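Local structure of conserved hypothetical protein (Xanthomonas campestris pv. campestris, 2FUJ) at residues I9-P14 and V42-G47; S35-A40 and H96-Q101; W74-L79 and V106-G111. The protein probably hydrolyses fatty acyl-CoA thioesters, as expected of a hotdog-fold thioesterase, and assembles as a tetramer of the epsilon-gamma mode. One frame throughout, in Å; residues are numbered along the deposited sequence.

Contact 1: I9-P14 and V42-G47; sequences ILARVP and VRWMLG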
# COMPACT_ATOMS: atom_id res chain seq x y z
N ILE A 9 -26.83 -3.61 -13.48
CA ILE A 9 -26.10 -3.62 -12.21
C ILE A 9 -25.62 -5.01 -11.79
O ILE A 9 -26.38 -5.98 -11.82
CB ILE A 9 -26.96 -3.04 -11.07
CG1 ILE A 9 -27.66 -1.76 -11.54
CG2 ILE A 9 -26.08 -2.72 -9.88
CD1 ILE A 9 -26.77 -0.58 -12.03
N LEU A 10 -24.36 -5.09 -11.40
CA LEU A 10 -23.75 -6.34 -10.95
C LEU A 10 -23.69 -6.31 -9.42
O LEU A 10 -23.97 -7.31 -8.76
CB LEU A 10 -22.33 -6.47 -11.51
CG LEU A 10 -22.23 -6.77 -13.01
CD1 LEU A 10 -20.77 -6.72 -13.48
CD2 LEU A 10 -22.84 -8.14 -13.28
N ALA A 11 -23.31 -5.15 -8.88
CA ALA A 11 -23.20 -4.99 -7.44
C ALA A 11 -23.02 -3.54 -7.01
O ALA A 11 -22.57 -2.70 -7.79
CB ALA A 11 -22.03 -5.82 -6.93
N ARG A 12 -23.38 -3.26 -5.76
CA ARG A 12 -23.24 -1.94 -5.16
C ARG A 12 -22.60 -2.27 -3.81
O ARG A 12 -23.29 -2.59 -2.83
CB ARG A 12 -24.61 -1.28 -5.01
CG ARG A 12 -25.37 -1.20 -6.34
CD ARG A 12 -26.69 -0.44 -6.26
NE ARG A 12 -26.49 0.99 -6.05
CZ ARG A 12 -26.72 1.62 -4.91
NH1 ARG A 12 -27.17 0.94 -3.86
NH2 ARG A 12 -26.50 2.92 -4.80
N VAL A 13 -21.27 -2.19 -3.77
CA VAL A 13 -20.48 -2.55 -2.60
C VAL A 13 -19.96 -1.41 -1.73
O VAL A 13 -19.20 -0.56 -2.19
CB VAL A 13 -19.25 -3.39 -3.03
CG1 VAL A 13 -18.48 -3.89 -1.82
CG2 VAL A 13 -19.70 -4.56 -3.90
N PRO A 14 -20.37 -1.37 -0.45
CA PRO A 14 -19.88 -0.30 0.42
C PRO A 14 -18.45 -0.65 0.82
O PRO A 14 -18.16 -1.78 1.19
CB PRO A 14 -20.85 -0.34 1.60
CG PRO A 14 -21.20 -1.78 1.69
CD PRO A 14 -21.38 -2.19 0.24
N VAL A 42 -14.19 -8.69 -6.04
CA VAL A 42 -14.05 -9.94 -5.29
C VAL A 42 -15.09 -10.11 -4.19
O VAL A 42 -15.50 -11.24 -3.87
CB VAL A 42 -12.61 -10.07 -4.71
CG1 VAL A 42 -11.59 -9.94 -5.83
CG2 VAL A 42 -12.36 -9.02 -3.65
N ARG A 43 -15.52 -9.01 -3.58
CA ARG A 43 -16.54 -9.09 -2.54
C ARG A 43 -17.83 -9.51 -3.24
O ARG A 43 -18.71 -10.13 -2.63
CB ARG A 43 -16.73 -7.72 -1.87
CG ARG A 43 -15.62 -7.35 -0.89
CD ARG A 43 -15.81 -8.00 0.47
NE ARG A 43 -14.70 -7.72 1.38
CZ ARG A 43 -14.73 -7.98 2.69
NH1 ARG A 43 -15.82 -8.51 3.23
NH2 ARG A 43 -13.67 -7.71 3.45
N TRP A 44 -17.92 -9.17 -4.52
CA TRP A 44 -19.07 -9.49 -5.36
C TRP A 44 -19.11 -10.98 -5.68
O TRP A 44 -20.14 -11.62 -5.52
CB TRP A 44 -19.01 -8.69 -6.66
CG TRP A 44 -19.99 -9.16 -7.72
CD1 TRP A 44 -21.34 -9.33 -7.57
CD2 TRP A 44 -19.68 -9.51 -9.07
NE1 TRP A 44 -21.89 -9.77 -8.75
CE2 TRP A 44 -20.90 -9.89 -9.69
CE3 TRP A 44 -18.50 -9.54 -9.83
CZ2 TRP A 44 -20.97 -10.30 -11.03
CZ3 TRP A 44 -18.57 -9.95 -11.16
CH2 TRP A 44 -19.80 -10.33 -11.74
N MET A 45 -17.98 -11.51 -6.12
CA MET A 45 -17.87 -12.93 -6.47
C MET A 45 -17.95 -13.77 -5.21
O MET A 45 -18.11 -14.99 -5.26
CB MET A 45 -16.55 -13.20 -7.17
CG MET A 45 -16.27 -12.25 -8.32
SD MET A 45 -14.55 -12.32 -8.85
CE MET A 45 -13.76 -13.06 -7.44
N LEU A 46 -17.85 -13.11 -4.06
CA LEU A 46 -17.90 -13.79 -2.79
C LEU A 46 -19.34 -13.99 -2.33
O LEU A 46 -19.65 -14.99 -1.68
CB LEU A 46 -17.09 -12.99 -1.76
CG LEU A 46 -16.76 -13.63 -0.42
CD1 LEU A 46 -18.02 -13.74 0.44
CD2 LEU A 46 -16.14 -15.00 -0.67
N GLY A 47 -20.22 -13.07 -2.69
CA GLY A 47 -21.62 -13.16 -2.29
C GLY A 47 -22.28 -14.50 -2.60
O GLY A 47 -22.38 -15.36 -1.73
O HOH W 1 -24.43 -10.25 -9.41
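Trp44 turns one face of its indole to Leu10, whose CB stands 4.0 Å above the ring plane, displaced toward the rim, while a water lies in the plane at the nitrogen-bearing edge. The leucine continues along the benzo half: its CD2 reaches 3.6 Å from CZ2 of Trp44. The two side chains cross obliquely. Ala11 meets the pyrrole half, with CB 3.6 Å from CD1 of Trp44. Consecutive strand residues can both address one ring because Leu10 and Ala11 form a classic beta bulge opposite Leu82, which brings both side chains to the helix side. On the helix, CG of Trp44 is anti to the backbone N (chi1 168°), and the indole extends to the strand. The axes of the two short segments approach to 9.0 Å at an angle of 111°. Farther along, Val13 CG1 touches Arg43 CB at 4.2 Å; the guanidinium then leads away to Glu39 and to Asp77 of the second subunit.

Leu10 O lies near Trp44 NE1, but the angle is too poor for direct bonding. A water bridges the pair, donating to Leu10 O at 3.0 Å and accepting from Trp44 NE1 at 2.7 Å, so a surface contact pairs apolar packing on the indole with a water-mediated link between its N-H and a backbone carbonyl.

Contact 2: S35-A40 and H96-Q101; sequences SYLEEA and HRILDQ
Leu37, on the helix, loses the largest area to this contact and sets its two methyls over the imidazole of His96. CD1 lies 3.7 Å from the ring centroid, only 16° off the normal, a CH-pi contact over the face, displaced somewhat toward the rim. CD2 sits nearer the root of the ring, 3.4 Å from CG of His96. The leucine and the histidine cross at about a right angle. Both methyls lie over one face, CD1 nearest CE1 at 3.5 Å and CD2 over the CG end. The histidine can offer this face because its CG occupies the crowded position between the backbone N and the carbonyl carbon (chi1 71°). Its NE2 is hydrogen-bonded to Ser109 OG on the next strand, which should help to fix the ring's rotation under the leucine.

Ile98, two residues along and on the same side of the strand, supplies the second surface. The tip of its longer branch, CD1, comes to 3.8 Å from Leu37 CD2, again with the side chains at roughly a right angle. That CD2 methyl therefore lies against both the imidazole and the isoleucine, and all three side chains are buried.

The arrangement is the signature of the hotdog fold, a long central helix wrapped by a curved antiparallel sheet. Helix 30-47 presses Leu37 onto the middle of that sheet, where strand 91-100 runs between strands 78-87 and 107-116. Leu37 also touches Val80, and Ala40 packs on Val80, Leu82 and Val13, carrying the same interface outward to strand 9-15. The helix's other flank faces partner chains, with Glu39 bonded to Trp19 and Trp74 of the second subunit and Glu38 to Asn29 of a third.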
# COMPACT_ATOMS: atom_id res chain seq x y z
N SER A 35 -7.79 -0.17 -6.35
CA SER A 35 -7.95 -1.14 -5.27
C SER A 35 -9.39 -1.21 -4.78
O SER A 35 -9.86 -2.27 -4.40
CB SER A 35 -7.03 -0.78 -4.09
OG SER A 35 -5.67 -0.90 -4.46
N TYR A 36 -10.09 -0.08 -4.77
CA TYR A 36 -11.48 -0.08 -4.33
C TYR A 36 -12.29 -0.90 -5.34
O TYR A 36 -13.19 -1.65 -4.97
CB TYR A 36 -12.06 1.34 -4.29
CG TYR A 36 -11.43 2.26 -3.28
CD1 TYR A 36 -10.94 1.78 -2.06
CD2 TYR A 36 -11.37 3.63 -3.51
CE1 TYR A 36 -10.40 2.64 -1.10
CE2 TYR A 36 -10.84 4.51 -2.56
CZ TYR A 36 -10.36 4.00 -1.36
OH TYR A 36 -9.84 4.86 -0.42
N LEU A 37 -11.97 -0.74 -6.61
CA LEU A 37 -12.67 -1.46 -7.66
C LEU A 37 -12.39 -2.95 -7.56
O LEU A 37 -13.26 -3.78 -7.82
CB LEU A 37 -12.25 -0.92 -9.04
CG LEU A 37 -12.61 0.54 -9.26
CD1 LEU A 37 -12.06 1.02 -10.59
CD2 LEU A 37 -14.13 0.69 -9.22
N GLU A 38 -11.17 -3.28 -7.17
CA GLU A 38 -10.77 -4.66 -7.01
C GLU A 38 -11.57 -5.30 -5.87
O GLU A 38 -12.17 -6.36 -6.04
CB GLU A 38 -9.27 -4.71 -6.69
CG GLU A 38 -8.69 -6.07 -6.43
CD GLU A 38 -7.23 -5.96 -6.03
OE1 GLU A 38 -6.95 -5.53 -4.90
OE2 GLU A 38 -6.36 -6.29 -6.87
N GLU A 39 -11.59 -4.64 -4.71
CA GLU A 39 -12.32 -5.16 -3.56
C GLU A 39 -13.78 -5.41 -3.92
O GLU A 39 -14.35 -6.44 -3.58
CB GLU A 39 -12.23 -4.19 -2.38
CG GLU A 39 -12.71 -4.77 -1.04
CD GLU A 39 -11.91 -5.99 -0.60
OE1 GLU A 39 -10.74 -6.13 -1.03
OE2 GLU A 39 -12.44 -6.80 0.19
N ALA A 40 -14.39 -4.46 -4.61
CA ALA A 40 -15.79 -4.60 -5.01
C ALA A 40 -15.98 -5.84 -5.89
O ALA A 40 -16.93 -6.59 -5.70
CB ALA A 40 -16.27 -3.34 -5.75
N HIS A 96 -18.06 1.29 -13.75
CA HIS A 96 -18.18 1.57 -12.33
C HIS A 96 -18.49 3.02 -12.03
O HIS A 96 -18.28 3.91 -12.85
CB HIS A 96 -16.88 1.21 -11.59
CG HIS A 96 -15.74 2.14 -11.89
ND1 HIS A 96 -14.81 1.89 -12.88
CD2 HIS A 96 -15.38 3.32 -11.34
CE1 HIS A 96 -13.94 2.88 -12.93
NE2 HIS A 96 -14.26 3.76 -12.01
N ARG A 97 -18.97 3.25 -10.81
CA ARG A 97 -19.26 4.58 -10.31
C ARG A 97 -18.92 4.48 -8.83
O ARG A 97 -19.50 3.68 -8.12
CB ARG A 97 -20.74 4.94 -10.47
CG ARG A 97 -21.21 5.07 -11.90
CD ARG A 97 -22.48 5.93 -11.96
NE ARG A 97 -23.45 5.49 -10.97
CZ ARG A 97 -24.39 6.26 -10.42
NH1 ARG A 97 -24.49 7.54 -10.74
NH2 ARG A 97 -25.21 5.74 -9.52
N ILE A 98 -17.95 5.27 -8.39
CA ILE A 98 -17.58 5.27 -6.98
C ILE A 98 -18.27 6.49 -6.38
O ILE A 98 -17.95 7.63 -6.70
CB ILE A 98 -16.05 5.35 -6.82
CG1 ILE A 98 -15.42 4.07 -7.39
CG2 ILE A 98 -15.69 5.52 -5.35
CD1 ILE A 98 -13.91 4.15 -7.61
N LEU A 99 -19.25 6.24 -5.52
CA LEU A 99 -20.03 7.31 -4.91
C LEU A 99 -19.80 7.45 -3.42
O LEU A 99 -19.25 6.56 -2.77
CB LEU A 99 -21.52 7.05 -5.14
CG LEU A 99 -21.90 6.55 -6.53
CD1 LEU A 99 -23.24 5.83 -6.48
CD2 LEU A 99 -21.92 7.71 -7.51
N ASP A 100 -20.24 8.58 -2.87
CA ASP A 100 -20.10 8.82 -1.44
C ASP A 100 -21.26 8.12 -0.74
O ASP A 100 -22.40 8.26 -1.15
CB ASP A 100 -20.18 10.32 -1.17
CG ASP A 100 -19.87 10.66 0.26
OD1 ASP A 100 -18.70 10.96 0.56
OD2 ASP A 100 -20.81 10.61 1.08
N GLN A 101 -20.96 7.37 0.32
CA GLN A 101 -22.01 6.66 1.04
C GLN A 101 -23.11 7.55 1.61
O GLN A 101 -24.28 7.18 1.61
CB GLN A 101 -21.41 5.82 2.18
CG GLN A 101 -20.91 4.46 1.75
CD GLN A 101 -20.42 3.62 2.92
OE1 GLN A 101 -19.69 2.65 2.73
NE2 GLN A 101 -20.83 3.99 4.13

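Contact 3: W74-L79 and V106-G111; sequences WPNDIL and VLYSDG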
# COMPACT_ATOMS: atom_id res chain seq x y z
N TRP A 74 -10.67 11.12 3.66
CA TRP A 74 -11.06 10.33 4.82
C TRP A 74 -11.75 11.36 5.73
O TRP A 74 -11.38 12.54 5.71
CB TRP A 74 -9.79 9.78 5.48
CG TRP A 74 -10.00 8.95 6.70
CD1 TRP A 74 -10.10 7.60 6.77
CD2 TRP A 74 -10.07 9.43 8.04
NE1 TRP A 74 -10.21 7.20 8.08
CE2 TRP A 74 -10.20 8.31 8.88
CE3 TRP A 74 -10.02 10.71 8.62
CZ2 TRP A 74 -10.29 8.42 10.27
CZ3 TRP A 74 -10.11 10.82 10.01
CH2 TRP A 74 -10.24 9.68 10.81
N PRO A 75 -12.73 10.94 6.54
CA PRO A 75 -13.28 9.59 6.72
C PRO A 75 -14.54 9.26 5.91
O PRO A 75 -15.38 8.49 6.36
CB PRO A 75 -13.57 9.56 8.21
CG PRO A 75 -14.13 10.93 8.42
CD PRO A 75 -13.22 11.84 7.60
N ASN A 76 -14.68 9.82 4.71
CA ASN A 76 -15.87 9.54 3.92
C ASN A 76 -15.79 8.19 3.21
O ASN A 76 -15.03 8.02 2.26
CB ASN A 76 -16.11 10.67 2.92
CG ASN A 76 -16.27 12.01 3.60
OD1 ASN A 76 -17.05 12.14 4.54
ND2 ASN A 76 -15.53 13.00 3.14
N ASP A 77 -16.59 7.23 3.68
CA ASP A 77 -16.63 5.89 3.10
C ASP A 77 -17.40 5.96 1.78
O ASP A 77 -18.23 6.85 1.59
CB ASP A 77 -17.28 4.91 4.07
CG ASP A 77 -16.53 4.81 5.38
OD1 ASP A 77 -15.28 4.79 5.34
OD2 ASP A 77 -17.19 4.75 6.44
N ILE A 78 -17.14 5.01 0.90
CA ILE A 78 -17.74 5.01 -0.43
C ILE A 78 -18.65 3.84 -0.76
O ILE A 78 -18.75 2.88 -0.01
CB ILE A 78 -16.62 5.02 -1.48
CG1 ILE A 78 -15.75 3.77 -1.28
CG2 ILE A 78 -15.80 6.28 -1.35
CD1 ILE A 78 -14.68 3.81 -0.18
N LEU A 79 -19.31 3.95 -1.91
CA LEU A 79 -20.18 2.91 -2.41
C LEU A 79 -19.72 2.63 -3.82
O LEU A 79 -19.76 3.52 -4.68
CB LEU A 79 -21.63 3.39 -2.43
CG LEU A 79 -22.59 2.36 -3.01
CD1 LEU A 79 -22.63 1.14 -2.10
CD2 LEU A 79 -23.96 2.97 -3.15
N VAL A 106 -22.86 12.35 -5.00
CA VAL A 106 -21.46 12.77 -5.09
C VAL A 106 -20.69 11.67 -5.81
O VAL A 106 -20.55 10.56 -5.31
CB VAL A 106 -20.84 13.00 -3.69
CG1 VAL A 106 -19.35 13.15 -3.82
CG2 VAL A 106 -21.45 14.23 -3.05
N LEU A 107 -20.20 11.99 -7.01
CA LEU A 107 -19.46 11.03 -7.82
C LEU A 107 -17.96 11.29 -7.78
O LEU A 107 -17.49 12.32 -8.25
CB LEU A 107 -19.96 11.12 -9.28
CG LEU A 107 -19.26 10.28 -10.35
CD1 LEU A 107 -19.49 8.80 -10.09
CD2 LEU A 107 -19.79 10.67 -11.72
N TYR A 108 -17.22 10.35 -7.21
CA TYR A 108 -15.78 10.49 -7.11
C TYR A 108 -15.08 9.98 -8.35
O TYR A 108 -14.03 10.48 -8.73
CB TYR A 108 -15.25 9.72 -5.90
CG TYR A 108 -15.69 10.30 -4.58
CD1 TYR A 108 -16.51 9.57 -3.72
CD2 TYR A 108 -15.26 11.55 -4.17
CE1 TYR A 108 -16.89 10.08 -2.49
CE2 TYR A 108 -15.63 12.08 -2.94
CZ TYR A 108 -16.45 11.33 -2.10
OH TYR A 108 -16.81 11.83 -0.87
N SER A 109 -15.67 8.98 -9.00
CA SER A 109 -15.05 8.40 -10.18
C SER A 109 -15.93 7.44 -10.96
O SER A 109 -16.83 6.80 -10.41
CB SER A 109 -13.77 7.67 -9.77
OG SER A 109 -13.41 6.63 -10.67
N ASP A 110 -15.67 7.38 -12.26
CA ASP A 110 -16.36 6.45 -13.14
C ASP A 110 -15.32 5.91 -14.11
O ASP A 110 -14.15 6.26 -14.00
CB ASP A 110 -17.55 7.09 -13.90
CG ASP A 110 -17.18 8.36 -14.64
OD1 ASP A 110 -16.02 8.53 -15.08
OD2 ASP A 110 -18.08 9.21 -14.80
N GLY A 111 -15.75 5.07 -15.03
CA GLY A 111 -14.83 4.46 -15.98
C GLY A 111 -15.15 2.98 -16.01
O GLY A 111 -16.28 2.58 -15.73
O HOH W 2 -14.56 12.98 0.39
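Ile78 and Tyr108 meet with their side chains at about a right angle, the short CG2 branch of the isoleucine touching the CD1-CE1 side of the phenol. CG2 lies 4.1 Å from both CE1 and CD1 of Tyr108, and its approach to the ring is oblique. The longer isoleucine branch goes elsewhere: CG2 is anti to the carbonyl carbon, while CG1 turns between the two backbone arms (chi1 59°) and its end leads away from the tyrosine. Elsewhere Ile78 packs on Ile98, Ile15 and Val17.

The phenol reaches past Ile78 toward the loop that precedes strand 78-87. Its OH comes to 4.0 Å from CB of Asn76, a loose contact with the CB methylene; the amide is reached through a water. On one face of the ring stands CG1 of Val106, 3.8 Å above the plane and offset toward the rim. Tyr108 and Ser109 together form a classic beta bulge opposite Ile98, so a residue of the intervening strand 91-100 faces both, and the long tyrosine spans that strand to reach strand 78-87 and its leading loop.

That water completes the polar end. It accepts from Asn76 ND2 at 2.9 Å and donates to Tyr108 OH at 2.8 Å, joining two groups too far apart to bond directly. The hydroxyl is also hydrogen-bonded to Asp100, and the other end of the amide, OD1, is held by Lys102 NZ. Because the hydroxyl accepts from the water, its own hydrogen is probably turned to the Asp100 carboxylate. The contact thus combines a modest apolar touch in the middle with a chain of hydrogen bonds at the end, in which a buried phenol is satisfied by a carboxylate and a water that also bonds to Asn76 in the loop before strand 78-87.

The three contacts are successive samples of one architecture: a helix against an edge strand in contact 1, the same helix over the centre of the sheet in contact 2, and strand 107-116 reaching the loop before strand 78-87 in contact 3. Contacts 2 and 3 are nearest, their centres about 7 Å apart; the hydrogen bond between Asp100 OD1 and Tyr108 OH, 2.5 Å, connects them, as does Leu99 O with Leu79 N at 2.8 Å. Contact 1 lies about 10 Å from contact 2 and about 16 Å from contact 3, centre to centre. Its bridge to contact 2 is Val13 CG2 against Ala40 O, 3.9 Å. Each contact also borders the second subunit, so fold core and assembly share residues.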